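Local coordinates for protein putative peptidase (Clostridium acetobutylicum, PDB 3K9T) that binds one zinc ion per subunit through an aminopeptidase-like domain and probably serves in making modified polysaccharides rather than cleaving peptides, at residues G258-R264 with G312-C318. Residues are numbered along the deposited sequence.
Sequences GIKNYKR and GSLMRSC
This is an antiparallel strand pairing in the mixed central sheet of the zinc-exopeptidase-like domain, joining strand 260-263 to strand 311-315. The strand axes approach to 4.7 Å and run at 174°. Two hydrogen-bonded pairs set the register: Asn-261 N to Met-315 O is 2.9 Å and Met-315 N to Asn-261 O 2.8 Å; Lys-263 N to Ser-313 O is 2.8 Å and Ser-313 N to Lys-263 O 3.0 Å. Between them lies the non-hydrogen-bonded pair Tyr-262 and Leu-314, CA atoms 4.6 Å apart, both with chi1 t.

Past Met-315 (a selenomethionine) the chain leaves the sheet as Arg-316 takes phi/psi -104/-114. Asn-261 ND2 donates to Arg-316 O (2.7 Å), while Arg-316 NE and NH2 both donate to Gly-258 O (3.0 and 3.1 Å). Water 1 bridges Ile-259 O and Ser-317 OG, 2.8 Å from each. Lys-260 NZ and Arg-316 NH2 are like charges 4.1 Å apart; Asp-341 salt-bridges both residues, and Ser-342 is the strongest outside polar partner of Arg-316. The pairing is framework beside the metal site, not part of it: the Cys-318 side chain is about 10 Å from the zinc ion.

Helix 271-282 packs on Tyr-262 and helix 336-355 on Leu-314, covering their shared face; strand 287-290 runs parallel to 260-263 on its other edge, and strand 245-250 parallel to 311-315.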
ATOM      1  N   GLY A 258      30.955  -1.672   6.689  1.00 26.14           N
ATOM      2  CA  GLY A 258      29.555  -2.105   6.601  1.00 23.64           C
ATOM      3  C   GLY A 258      28.754  -1.664   5.395  1.00 24.67           C
ATOM      4  O   GLY A 258      29.249  -0.957   4.530  1.00 26.94           O
ATOM      5  N   ILE A 259      27.485  -2.055   5.357  1.00 26.75           N
ATOM      6  CA  ILE A 259      26.624  -1.716   4.240  1.00 27.79           C
ATOM      7  C   ILE A 259      26.187  -0.222   4.333  1.00 28.32           C
ATOM      8  O   ILE A 259      26.295   0.396   5.393  1.00 25.20           O
ATOM      9  CB  ILE A 259      25.377  -2.673   4.143  1.00 26.82           C
ATOM     10  CG1 ILE A 259      24.465  -2.535   5.354  1.00 29.21           C
ATOM     11  CG2 ILE A 259      25.794  -4.173   3.953  1.00 22.30           C
ATOM     12  CD1 ILE A 259      22.964  -2.918   5.068  1.00 22.69           C
ATOM     13  N   LYS A 260      25.711   0.335   3.215  1.00 27.56           N
ATOM     14  CA  LYS A 260      25.173   1.707   3.176  1.00 26.24           C
ATOM     15  C   LYS A 260      23.798   1.781   3.829  1.00 25.24           C
ATOM     16  O   LYS A 260      23.010   0.835   3.784  1.00 29.00           O
ATOM     17  CB  LYS A 260      25.092   2.229   1.732  1.00 28.95           C
ATOM     18  CG  LYS A 260      26.484   2.433   1.033  1.00 30.59           C
ATOM     19  CD  LYS A 260      26.346   2.835  -0.422  1.00 27.21           C
ATOM     20  CE  LYS A 260      25.961   1.662  -1.298  1.00 21.54           C
ATOM     21  NZ  LYS A 260      27.024   0.645  -1.339  1.00 19.81           N
ATOM     22  N   ASN A 261      23.555   2.903   4.487  1.00 23.92           N
ATOM     23  CA  ASN A 261      22.308   3.210   5.131  1.00 22.24           C
ATOM     24  C   ASN A 261      21.828   4.591   4.712  1.00 22.89           C
ATOM     25  O   ASN A 261      22.559   5.559   4.822  1.00 24.71           O
ATOM     26  CB  ASN A 261      22.499   3.228   6.643  1.00 23.71           C
ATOM     27  CG  ASN A 261      22.533   1.843   7.259  1.00 25.13           C
ATOM     28  OD1 ASN A 261      21.498   1.298   7.574  1.00 33.59           O
ATOM     29  ND2 ASN A 261      23.728   1.288   7.459  1.00 34.54           N
ATOM     30  N   TYR A 262      20.583   4.684   4.263  1.00 25.19           N
ATOM     31  CA  TYR A 262      19.971   5.975   3.933  1.00 24.15           C
ATOM     32  C   TYR A 262      18.839   6.340   4.864  1.00 22.55           C
ATOM     33  O   TYR A 262      17.860   5.610   4.976  1.00 23.35           O
ATOM     34  CB  TYR A 262      19.416   5.987   2.513  1.00 24.51           C
ATOM     35  CG  TYR A 262      18.779   7.317   2.175  1.00 19.62           C
ATOM     36  CD1 TYR A 262      19.530   8.493   2.172  1.00 23.86           C
ATOM     37  CD2 TYR A 262      17.443   7.404   1.848  1.00 17.58           C
ATOM     38  CE1 TYR A 262      18.959   9.734   1.844  1.00 19.98           C
ATOM     39  CE2 TYR A 262      16.853   8.647   1.517  1.00 25.59           C
ATOM     40  CZ  TYR A 262      17.614   9.801   1.516  1.00 20.22           C
ATOM     41  OH  TYR A 262      17.013  11.009   1.198  1.00 28.65           O
ATOM     42  N   LYS A 263      18.973   7.482   5.524  1.00 23.65           N
ATOM     43  CA  LYS A 263      17.885   8.052   6.319  1.00 22.24           C
ATOM     44  C   LYS A 263      17.143   9.036   5.424  1.00 23.34           C
ATOM     45  O   LYS A 263      17.721   9.971   4.872  1.00 22.83           O
ATOM     46  CB  LYS A 263      18.412   8.746   7.577  1.00 20.36           C
ATOM     47  CG  LYS A 263      17.375   9.479   8.418  1.00 22.56           C
ATOM     48  CD  LYS A 263      18.035  10.043   9.684  1.00 20.57           C
ATOM     49  CE  LYS A 263      17.081  10.881  10.539  1.00 22.25           C
ATOM     50  NZ  LYS A 263      17.710  11.263  11.842  1.00 22.18           N
ATOM     51  N   ARG A 264      15.852   8.817   5.282  1.00 23.48           N
ATOM     52  CA  ARG A 264      15.048   9.697   4.484  1.00 25.93           C
ATOM     53  C   ARG A 264      14.794  11.067   5.087  1.00 23.43           C
ATOM     54  O   ARG A 264      14.844  11.267   6.298  1.00 23.27           O
ATOM     55  CB  ARG A 264      13.697   9.061   4.268  1.00 28.09           C
ATOM     56  CG  ARG A 264      13.762   7.845   3.438  1.00 33.40           C
ATOM     57  CD  ARG A 264      12.419   7.296   3.409  1.00 32.25           C
ATOM     58  NE  ARG A 264      12.296   6.315   2.365  1.00 36.66           N
ATOM     59  CZ  ARG A 264      11.547   5.230   2.465  1.00 36.55           C
ATOM     60  NH1 ARG A 264      10.881   4.961   3.580  1.00 44.41           N
ATOM     61  NH2 ARG A 264      11.481   4.397   1.451  1.00 37.93           N
ATOM     62  N   GLY A 312      18.189  14.421   3.626  1.00 23.53           N
ATOM     63  CA  GLY A 312      18.412  13.079   4.178  1.00 25.12           C
ATOM     64  C   GLY A 312      19.858  12.901   4.606  1.00 23.98           C
ATOM     65  O   GLY A 312      20.582  13.869   4.736  1.00 23.43           O
ATOM     66  N   SER A 313      20.268  11.645   4.815  1.00 26.26           N
ATOM     67  CA  SER A 313      21.589  11.326   5.329  1.00 23.64           C
ATOM     68  C   SER A 313      21.997   9.984   4.780  1.00 24.92           C
ATOM     69  O   SER A 313      21.324   8.978   4.997  1.00 25.06           O
ATOM     70  CB  SER A 313      21.578  11.335   6.851  1.00 25.41           C
ATOM     71  OG  SER A 313      22.881  11.203   7.410  1.00 17.33           O
ATOM     72  N   LEU A 314      23.077   9.985   4.006  1.00 25.55           N
ATOM     73  CA  LEU A 314      23.583   8.777   3.367  1.00 25.23           C
ATOM     74  C   LEU A 314      24.885   8.403   4.079  1.00 25.89           C
ATOM     75  O   LEU A 314      25.885   9.145   4.038  1.00 26.42           O
ATOM     76  CB  LEU A 314      23.754   8.984   1.860  1.00 22.39           C
ATOM     77  CG  LEU A 314      24.373   7.799   1.122  1.00 21.52           C
ATOM     78  CD1 LEU A 314      23.554   6.528   1.319  1.00 18.22           C
ATOM     79  CD2 LEU A 314      24.523   8.121  -0.340  1.00 24.60           C
HETATM   80  N   MSE A 315      24.837   7.245   4.732  1.00 24.72           N
HETATM   81  CA  MSE A 315      25.847   6.802   5.652  1.00 25.08           C
HETATM   82  C   MSE A 315      26.284   5.406   5.302  1.00 23.80           C
HETATM   83  O   MSE A 315      25.769   4.824   4.370  1.00 23.91           O
HETATM   84  CB  MSE A 315      25.214   6.749   7.044  1.00 27.16           C
HETATM   85  CG  MSE A 315      24.786   8.104   7.571  1.00 30.52           C
HETATM   86 SE   MSE A 315      23.912   8.065   9.273  0.75 18.34          SE
HETATM   87  CE  MSE A 315      22.286   7.432   8.495  1.00 29.90           C
ATOM     88  N   ARG A 316      27.260   4.892   6.038  1.00 23.63           N
ATOM     89  CA  ARG A 316      27.525   3.455   6.043  1.00 24.96           C
ATOM     90  C   ARG A 316      26.933   2.971   7.371  1.00 24.48           C
ATOM     91  O   ARG A 316      25.728   3.070   7.532  1.00 24.24           O
ATOM     92  CB  ARG A 316      29.011   3.102   5.838  1.00 24.95           C
ATOM     93  CG  ARG A 316      29.563   3.539   4.492  1.00 27.44           C
ATOM     94  CD  ARG A 316      30.839   2.804   4.080  1.00 21.05           C
ATOM     95  NE  ARG A 316      30.451   1.573   3.430  1.00 24.70           N
ATOM     96  CZ  ARG A 316      30.084   1.456   2.164  1.00 27.59           C
ATOM     97  NH1 ARG A 316      30.119   2.493   1.334  1.00 29.07           N
ATOM     98  NH2 ARG A 316      29.673   0.272   1.722  1.00 33.99           N
ATOM     99  N   SER A 317      27.740   2.486   8.317  1.00 25.23           N
ATOM    100  CA  SER A 317      27.204   2.060   9.599  1.00 27.20           C
ATOM    101  C   SER A 317      26.860   3.330  10.352  1.00 31.74           C
ATOM    102  O   SER A 317      27.704   4.120  10.765  1.00 32.67           O
ATOM    103  CB  SER A 317      28.157   1.155  10.398  1.00 26.20           C
ATOM    104  OG  SER A 317      28.510  -0.002   9.627  1.00 18.95           O
ATOM    105  N   CYS A 318      25.570   3.523  10.488  1.00 35.20           N
ATOM    106  CA  CYS A 318      25.025   4.660  11.154  1.00 36.51           C
ATOM    107  C   CYS A 318      25.498   4.809  12.627  1.00 33.75           C
ATOM    108  O   CYS A 318      25.791   3.826  13.293  1.00 30.03           O
ATOM    109  CB  CYS A 318      23.493   4.529  11.044  1.00 37.59           C
ATOM    110  SG  CYS A 318      22.653   5.826  11.899  1.00 59.12           S
TER
HETATM  111  O   HOH W   1      26.284  -0.540   8.021  1.00 25.05           O